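Local structure of sulfate transporter 4.1, chloroplastic (7LHV) at residues 179-184 against 335-340; 185-190 against 375-380. The protein moves sulfate across a membrane together with protons, as a secondary active symporter of the SLC26/SulP family, and may influence sulfate assimilation. All blocks are in the same frame, centred on the assembly; numbering follows the deposited sequence.

Interaction 1 (179-184 against 335-340). With S1P ((2S,3R,4E)-2-amino-3-hydroxyoctadec-4-en-1-yl dihydrogen phosphate), chain C.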
ATOM      1  N   ILE A 179      13.698  22.668  16.550  1.00 56.51           N
ATOM      2  CA  ILE A 179      13.772  23.621  15.444  1.00 56.51           C
ATOM      3  C   ILE A 179      14.138  22.911  14.143  1.00 56.51           C
ATOM      4  O   ILE A 179      13.562  23.189  13.079  1.00 56.51           O
ATOM      5  CB  ILE A 179      14.764  24.745  15.784  1.00 56.51           C
ATOM      6  CG1 ILE A 179      14.249  25.557  16.970  1.00 56.51           C
ATOM      7  CG2 ILE A 179      14.981  25.642  14.589  1.00 56.51           C
ATOM      8  CD1 ILE A 179      15.292  26.442  17.597  1.00 56.51           C
ATOM      9  N   LEU A 180      15.094  21.982  14.203  1.00 56.32           N
ATOM     10  CA  LEU A 180      15.442  21.207  13.018  1.00 56.32           C
ATOM     11  C   LEU A 180      14.271  20.354  12.553  1.00 56.32           C
ATOM     12  O   LEU A 180      14.055  20.187  11.347  1.00 56.32           O
ATOM     13  CB  LEU A 180      16.661  20.331  13.304  1.00 56.32           C
ATOM     14  CG  LEU A 180      17.050  19.356  12.194  1.00 56.32           C
ATOM     15  CD1 LEU A 180      17.649  20.096  11.014  1.00 56.32           C
ATOM     16  CD2 LEU A 180      18.005  18.310  12.722  1.00 56.32           C
ATOM     17  N   LEU A 181      13.509  19.795  13.495  1.00 52.48           N
ATOM     18  CA  LEU A 181      12.328  19.026  13.133  1.00 52.48           C
ATOM     19  C   LEU A 181      11.313  19.900  12.418  1.00 52.48           C
ATOM     20  O   LEU A 181      10.685  19.467  11.446  1.00 52.48           O
ATOM     21  CB  LEU A 181      11.716  18.399  14.383  1.00 52.48           C
ATOM     22  CG  LEU A 181      10.658  17.323  14.173  1.00 52.48           C
ATOM     23  CD1 LEU A 181      11.217  16.208  13.331  1.00 52.48           C
ATOM     24  CD2 LEU A 181      10.198  16.786  15.510  1.00 52.48           C
ATOM     25  N   ALA A 182      11.141  21.137  12.882  1.00 50.64           N
ATOM     26  CA  ALA A 182      10.238  22.059  12.201  1.00 50.64           C
ATOM     27  C   ALA A 182      10.717  22.361  10.788  1.00 50.64           C
ATOM     28  O   ALA A 182       9.915  22.406   9.849  1.00 50.64           O
ATOM     29  CB  ALA A 182      10.097  23.347  13.009  1.00 50.64           C
ATOM     30  N   LEU A 183      12.025  22.572  10.618  1.00 51.41           N
ATOM     31  CA  LEU A 183      12.561  22.832   9.281  1.00 51.41           C
ATOM     32  C   LEU A 183      12.351  21.642   8.353  1.00 51.41           C
ATOM     33  O   LEU A 183      11.965  21.810   7.189  1.00 51.41           O
ATOM     34  CB  LEU A 183      14.045  23.178   9.366  1.00 51.41           C
ATOM     35  CG  LEU A 183      14.752  23.357   8.024  1.00 51.41           C
ATOM     36  CD1 LEU A 183      14.205  24.563   7.291  1.00 51.41           C
ATOM     37  CD2 LEU A 183      16.249  23.484   8.224  1.00 51.41           C
ATOM     38  N   LEU A 184      12.606  20.430   8.848  1.00 49.20           N
ATOM     39  CA  LEU A 184      12.411  19.239   8.029  1.00 49.20           C
ATOM     40  C   LEU A 184      10.943  19.052   7.672  1.00 49.20           C
ATOM     41  O   LEU A 184      10.614  18.679   6.541  1.00 49.20           O
ATOM     42  CB  LEU A 184      12.946  18.007   8.756  1.00 49.20           C
ATOM     43  CG  LEU A 184      14.449  17.978   9.024  1.00 49.20           C
ATOM     44  CD1 LEU A 184      14.794  16.828   9.946  1.00 49.20           C
ATOM     45  CD2 LEU A 184      15.221  17.878   7.726  1.00 49.20           C
ATOM     46  N   PRO A 335      11.874   9.914  10.076  1.00 60.65           N
ATOM     47  CA  PRO A 335      10.655   9.157  10.411  1.00 60.65           C
ATOM     48  C   PRO A 335       9.620   9.976  11.164  1.00 60.65           C
ATOM     49  O   PRO A 335       8.418   9.751  10.984  1.00 60.65           O
ATOM     50  CB  PRO A 335      11.186   7.986  11.253  1.00 60.65           C
ATOM     51  CG  PRO A 335      12.536   8.414  11.710  1.00 60.65           C
ATOM     52  CD  PRO A 335      13.076   9.241  10.596  1.00 60.65           C
ATOM     53  N   THR A 336      10.048  10.913  12.014  1.00 56.56           N
ATOM     54  CA  THR A 336       9.091  11.794  12.679  1.00 56.56           C
ATOM     55  C   THR A 336       8.626  12.909  11.748  1.00 56.56           C
ATOM     56  O   THR A 336       7.429  13.205  11.678  1.00 56.56           O
ATOM     57  CB  THR A 336       9.706  12.377  13.950  1.00 56.56           C
ATOM     58  OG1 THR A 336      10.021  11.314  14.856  1.00 56.56           O
ATOM     59  CG2 THR A 336       8.727  13.317  14.620  1.00 56.56           C
ATOM     60  N   SER A 337       9.558  13.514  11.003  1.00 53.55           N
ATOM     61  CA  SER A 337       9.210  14.612  10.105  1.00 53.55           C
ATOM     62  C   SER A 337       8.151  14.192   9.098  1.00 53.55           C
ATOM     63  O   SER A 337       7.262  14.979   8.758  1.00 53.55           O
ATOM     64  CB  SER A 337      10.454  15.115   9.378  1.00 53.55           C
ATOM     65  OG  SER A 337      11.450  15.516  10.295  1.00 53.55           O
ATOM     66  N   ALA A 338       8.244  12.965   8.587  1.00 54.36           N
ATOM     67  CA  ALA A 338       7.193  12.452   7.720  1.00 54.36           C
ATOM     68  C   ALA A 338       5.884  12.311   8.482  1.00 54.36           C
ATOM     69  O   ALA A 338       4.836  12.793   8.033  1.00 54.36           O
ATOM     70  CB  ALA A 338       7.618  11.114   7.117  1.00 54.36           C
ATOM     71  N   LEU A 339       5.936  11.691   9.663  1.00 53.22           N
ATOM     72  CA  LEU A 339       4.722  11.429  10.429  1.00 53.22           C
ATOM     73  C   LEU A 339       3.963  12.717  10.709  1.00 53.22           C
ATOM     74  O   LEU A 339       2.771  12.832  10.391  1.00 53.22           O
ATOM     75  CB  LEU A 339       5.076  10.717  11.732  1.00 53.22           C
ATOM     76  CG  LEU A 339       3.963  10.505  12.754  1.00 53.22           C
ATOM     77  CD1 LEU A 339       2.801   9.751  12.141  1.00 53.22           C
ATOM     78  CD2 LEU A 339       4.507   9.763  13.958  1.00 53.22           C
ATOM     79  N   ILE A 340       4.650  13.716  11.266  1.00 50.26           N
ATOM     80  CA  ILE A 340       4.024  15.014  11.496  1.00 50.26           C
ATOM     81  C   ILE A 340       3.462  15.562  10.196  1.00 50.26           C
ATOM     82  O   ILE A 340       2.316  16.028  10.146  1.00 50.26           O
ATOM     83  CB  ILE A 340       5.030  15.989  12.136  1.00 50.26           C
ATOM     84  CG1 ILE A 340       5.277  15.621  13.598  1.00 50.26           C
ATOM     85  CG2 ILE A 340       4.535  17.415  12.020  1.00 50.26           C
ATOM     86  CD1 ILE A 340       6.441  16.351  14.214  1.00 50.26           C
TER
HETATM   87  C1  S1P C1001       9.007   2.054  13.988  1.00 66.93           C
HETATM   88  O1  S1P C1001       9.808   2.049  15.181  1.00 66.93           O
HETATM   89  C2  S1P C1001       9.599   3.088  13.056  1.00 66.93           C
HETATM   90  N2  S1P C1001      10.473   4.041  13.753  1.00 66.93           N
HETATM   91  C3  S1P C1001       8.523   3.796  12.218  1.00 66.93           C
HETATM   92  O3  S1P C1001       9.004   3.728  10.882  1.00 66.93           O
HETATM   93  C4  S1P C1001       8.289   5.219  12.624  1.00 66.93           C
HETATM   94  C5  S1P C1001       7.405   6.042  12.087  1.00 66.93           C
HETATM   95  C6  S1P C1001       6.414   5.836  10.988  1.00 66.93           C
HETATM   96  C7  S1P C1001       6.356   6.968   9.958  1.00 66.93           C
HETATM   97  C8  S1P C1001       5.147   6.893   9.041  1.00 66.93           C
HETATM   98  C9  S1P C1001       4.995   8.055   8.080  1.00 66.93           C
HETATM   99  C10 S1P C1001       3.709   8.026   7.273  1.00 66.93           C
HETATM  100  C11 S1P C1001       2.684   9.072   7.656  1.00 66.93           C
HETATM  101  C12 S1P C1001       1.287   8.525   7.811  1.00 66.93           C
HETATM  102  C13 S1P C1001       0.340   9.403   8.580  1.00 66.93           C
HETATM  103  C14 S1P C1001      -0.011   8.860   9.941  1.00 66.93           C
HETATM  104  C15 S1P C1001      -1.485   8.846  10.275  1.00 66.93           C
HETATM  105  C16 S1P C1001      -1.823   8.254  11.628  1.00 66.93           C
HETATM  106  C17 S1P C1001      -2.674   7.006  11.628  1.00 66.93           C
HETATM  107  P22 S1P C1001       9.578   0.814  16.131  1.00 66.93           P
HETATM  108  O23 S1P C1001       9.475   1.342  17.565  1.00 66.93           O
HETATM  109  O24 S1P C1001       8.256   0.229  15.697  1.00 66.93           O
HETATM  110  O25 S1P C1001      10.682  -0.144  15.946  1.00 66.93           O

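Interaction 2 (185-190 against 375-380)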
ATOM      1  N   VAL A 185      10.044  19.305   8.627  1.00 50.17           N
ATOM      2  CA  VAL A 185       8.618  19.200   8.352  1.00 50.17           C
ATOM      3  C   VAL A 185       8.209  20.207   7.290  1.00 50.17           C
ATOM      4  O   VAL A 185       7.449  19.887   6.369  1.00 50.17           O
ATOM      5  CB  VAL A 185       7.807  19.378   9.648  1.00 50.17           C
ATOM      6  CG1 VAL A 185       6.362  19.697   9.330  1.00 50.17           C
ATOM      7  CG2 VAL A 185       7.897  18.129  10.498  1.00 50.17           C
ATOM      8  N   GLY A 186       8.709  21.439   7.393  1.00 49.53           N
ATOM      9  CA  GLY A 186       8.385  22.440   6.391  1.00 49.53           C
ATOM     10  C   GLY A 186       8.887  22.070   5.010  1.00 49.53           C
ATOM     11  O   GLY A 186       8.184  22.257   4.014  1.00 49.53           O
ATOM     12  N   ILE A 187      10.107  21.537   4.930  1.00 49.92           N
ATOM     13  CA  ILE A 187      10.652  21.127   3.637  1.00 49.92           C
ATOM     14  C   ILE A 187       9.831  19.988   3.045  1.00 49.92           C
ATOM     15  O   ILE A 187       9.500  19.998   1.852  1.00 49.92           O
ATOM     16  CB  ILE A 187      12.139  20.753   3.774  1.00 49.92           C
ATOM     17  CG1 ILE A 187      13.004  22.012   3.733  1.00 49.92           C
ATOM     18  CG2 ILE A 187      12.556  19.793   2.679  1.00 49.92           C
ATOM     19  CD1 ILE A 187      14.438  21.774   4.125  1.00 49.92           C
ATOM     20  N   LEU A 188       9.483  18.993   3.865  1.00 50.49           N
ATOM     21  CA  LEU A 188       8.677  17.882   3.363  1.00 50.49           C
ATOM     22  C   LEU A 188       7.304  18.354   2.908  1.00 50.49           C
ATOM     23  O   LEU A 188       6.793  17.893   1.883  1.00 50.49           O
ATOM     24  CB  LEU A 188       8.543  16.798   4.430  1.00 50.49           C
ATOM     25  CG  LEU A 188       9.731  15.851   4.581  1.00 50.49           C
ATOM     26  CD1 LEU A 188       9.491  14.872   5.713  1.00 50.49           C
ATOM     27  CD2 LEU A 188       9.991  15.113   3.285  1.00 50.49           C
ATOM     28  N   GLU A 189       6.686  19.270   3.657  1.00 53.07           N
ATOM     29  CA  GLU A 189       5.381  19.792   3.268  1.00 53.07           C
ATOM     30  C   GLU A 189       5.462  20.575   1.965  1.00 53.07           C
ATOM     31  O   GLU A 189       4.588  20.446   1.102  1.00 53.07           O
ATOM     32  CB  GLU A 189       4.814  20.669   4.380  1.00 53.07           C
ATOM     33  CG  GLU A 189       4.461  19.917   5.643  1.00 53.07           C
ATOM     34  CD  GLU A 189       3.792  20.803   6.664  1.00 53.07           C
ATOM     35  OE1 GLU A 189       3.183  20.275   7.613  1.00 53.07           O
ATOM     36  OE2 GLU A 189       3.880  22.038   6.514  1.00 53.07           O
ATOM     37  N   CYS A 190       6.500  21.398   1.804  1.00 53.59           N
ATOM     38  CA  CYS A 190       6.659  22.138   0.557  1.00 53.59           C
ATOM     39  C   CYS A 190       6.877  21.195  -0.618  1.00 53.59           C
ATOM     40  O   CYS A 190       6.351  21.425  -1.714  1.00 53.59           O
ATOM     41  CB  CYS A 190       7.814  23.129   0.675  1.00 53.59           C
ATOM     42  SG  CYS A 190       7.354  24.718   1.387  1.00 53.59           S
ATOM     43  N   ALA A 375       5.399  28.346   6.092  1.00 48.56           N
ATOM     44  CA  ALA A 375       5.277  28.836   7.460  1.00 48.56           C
ATOM     45  C   ALA A 375       6.207  28.083   8.399  1.00 48.56           C
ATOM     46  O   ALA A 375       6.873  28.692   9.243  1.00 48.56           O
ATOM     47  CB  ALA A 375       3.829  28.718   7.931  1.00 48.56           C
ATOM     48  N   ASN A 376       6.274  26.759   8.259  1.00 47.09           N
ATOM     49  CA  ASN A 376       7.150  25.967   9.115  1.00 47.09           C
ATOM     50  C   ASN A 376       8.616  26.299   8.870  1.00 47.09           C
ATOM     51  O   ASN A 376       9.407  26.374   9.816  1.00 47.09           O
ATOM     52  CB  ASN A 376       6.891  24.481   8.892  1.00 47.09           C
ATOM     53  CG  ASN A 376       5.785  23.950   9.768  1.00 47.09           C
ATOM     54  OD1 ASN A 376       5.768  24.189  10.972  1.00 47.09           O
ATOM     55  ND2 ASN A 376       4.852  23.225   9.170  1.00 47.09           N
ATOM     56  N   ILE A 377       9.001  26.496   7.607  1.00 49.83           N
ATOM     57  CA  ILE A 377      10.395  26.810   7.295  1.00 49.83           C
ATOM     58  C   ILE A 377      10.797  28.138   7.925  1.00 49.83           C
ATOM     59  O   ILE A 377      11.853  28.254   8.563  1.00 49.83           O
ATOM     60  CB  ILE A 377      10.614  26.818   5.772  1.00 49.83           C
ATOM     61  CG1 ILE A 377      10.624  25.392   5.226  1.00 49.83           C
ATOM     62  CG2 ILE A 377      11.905  27.531   5.421  1.00 49.83           C
ATOM     63  CD1 ILE A 377      10.612  25.325   3.724  1.00 49.83           C
ATOM     64  N   LEU A 378       9.953  29.162   7.768  1.00 51.48           N
ATOM     65  CA  LEU A 378      10.274  30.455   8.366  1.00 51.48           C
ATOM     66  C   LEU A 378      10.255  30.395   9.890  1.00 51.48           C
ATOM     67  O   LEU A 378      11.103  31.018  10.546  1.00 51.48           O
ATOM     68  CB  LEU A 378       9.324  31.533   7.855  1.00 51.48           C
ATOM     69  CG  LEU A 378       9.692  32.217   6.535  1.00 51.48           C
ATOM     70  CD1 LEU A 378      10.992  32.985   6.690  1.00 51.48           C
ATOM     71  CD2 LEU A 378       9.783  31.242   5.378  1.00 51.48           C
ATOM     72  N   GLY A 379       9.315  29.653  10.476  1.00 53.12           N
ATOM     73  CA  GLY A 379       9.321  29.485  11.917  1.00 53.12           C
ATOM     74  C   GLY A 379      10.591  28.823  12.415  1.00 53.12           C
ATOM     75  O   GLY A 379      11.141  29.216  13.445  1.00 53.12           O
ATOM     76  N   SER A 380      11.075  27.814  11.690  1.00 52.15           N
ATOM     77  CA  SER A 380      12.343  27.192  12.048  1.00 52.15           C
ATOM     78  C   SER A 380      13.478  28.196  11.962  1.00 52.15           C
ATOM     79  O   SER A 380      14.357  28.231  12.831  1.00 52.15           O
ATOM     80  CB  SER A 380      12.616  26.005  11.134  1.00 52.15           C
ATOM     81  OG  SER A 380      11.448  25.231  10.978  1.00 52.15           O
TER

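Interaction 1 (179-184 against 335-340)
Leu-181 and Leu-184 meet Thr-336, Ser-337 and Ile-340 where two transmembrane helices of the SulP membrane domain cross, one of them lined on its far side by a sphingolipid. The arrangement illustrates how a small polar residue can be built into an apolar helix crossing. The axes of the two segments approach to 9.3 Å and cross at -57°, and the backbones come nearest at Leu-184 and Ser-337. Leu-181 reaches in from the flank: its CB does not point at the other helix, but CG stands anti to the backbone N (chi1 -167°), and the branched end comes over to it. Its CD2 methyl touches the Thr-336 CG2 methyl at 3.9 Å, the two side chains crossing at about a right angle, and lies 4.0 Å from the CD1 methyl of Ile-340. The Leu-181 CD1 methyl borders Thr-336 too but lies nearest Ser-337 OG, at 3.1 Å, a hydroxyl that also faces Leu-184, 3.3 Å from Leu-184 CB and 3.6 Å from Leu-184 CD1. The hydroxyl makes no hydrogen bond to either leucine; it donates within its own helix to the carbonyl oxygen of Leu-333, so that its proton is used locally and the leucines meet the small oxygen by van der Waals contact alone. The Ser-337 region follows a kink, since the nitrogens of Pro-335 and Thr-336 lack the helical bond to the preceding turn. On the other side of helix 330-358, the Pro-335 carbonyl O lies 3.6 Å from C7 of the sphingosine phosphate, and Leu-339 CD1 lies 3.7 Å from its C14. Helix 153-166 packs beside the crossing, placing Val-159 on Leu-181, Ala-162 on Thr-336 and Leu-158 on Ile-340.

Interaction 2 (185-190 against 375-380)
In Glu-189, CG lies anti to the carbonyl carbon (chi1 -67°) and the chain runs extended beyond it, which carries the carboxylate to the amide of Asn-376. Asn-376 ND2 donates to Glu-189 OE2 at 3.1 Å with an N-H...O angle of 143°, the oxygen lying in the amide plane while the donor stands above the carboxylate plane. The two side chains cross at about a right angle. The other amide atom, OD1, accepts from the backbone N of Ala-387, so both ends of the amide are engaged and its rotation is fixed. This is a near-antiparallel helix pair within the membrane domain, the segments running at 158° with their axes 7.9 Å apart. Gly-186 allows that closeness: with no side chain in the way, its CA lies 3.6 Å from Asn-376 CB. An alanine in place of Glu-189 would probably leave the Asn-376 ND2 without this acceptor in a buried setting and open a gap where the carboxylate had been. Against the same glycine, Ile-377 lays CG1 3.8 Å from Gly-186 C, and its CD1 methyl reaches 4.1 Å from both Cys-190 SG and Ile-187 CG1.

Overall arrangement
Both contacts are made by successive turns of helix 173-194, which meets helix 330-358 in interaction 1 and the next helix along the chain, 365-381, in interaction 2; their centres lie about 9 Å apart. Interaction 1 is the more buried and relies on branched apolar groups around a hydroxyl satisfied within its own helix. Interaction 2 is only partly buried, with Ile-187 exposed at its edge, yet it carries a hydrogen bond between side chains and brings its helices closer, through a glycine. The oblique crossing and the near-antiparallel pairing share Val-185, which belongs to the second contact but touches Ser-337 and Ile-340 of the first, joining the three helices.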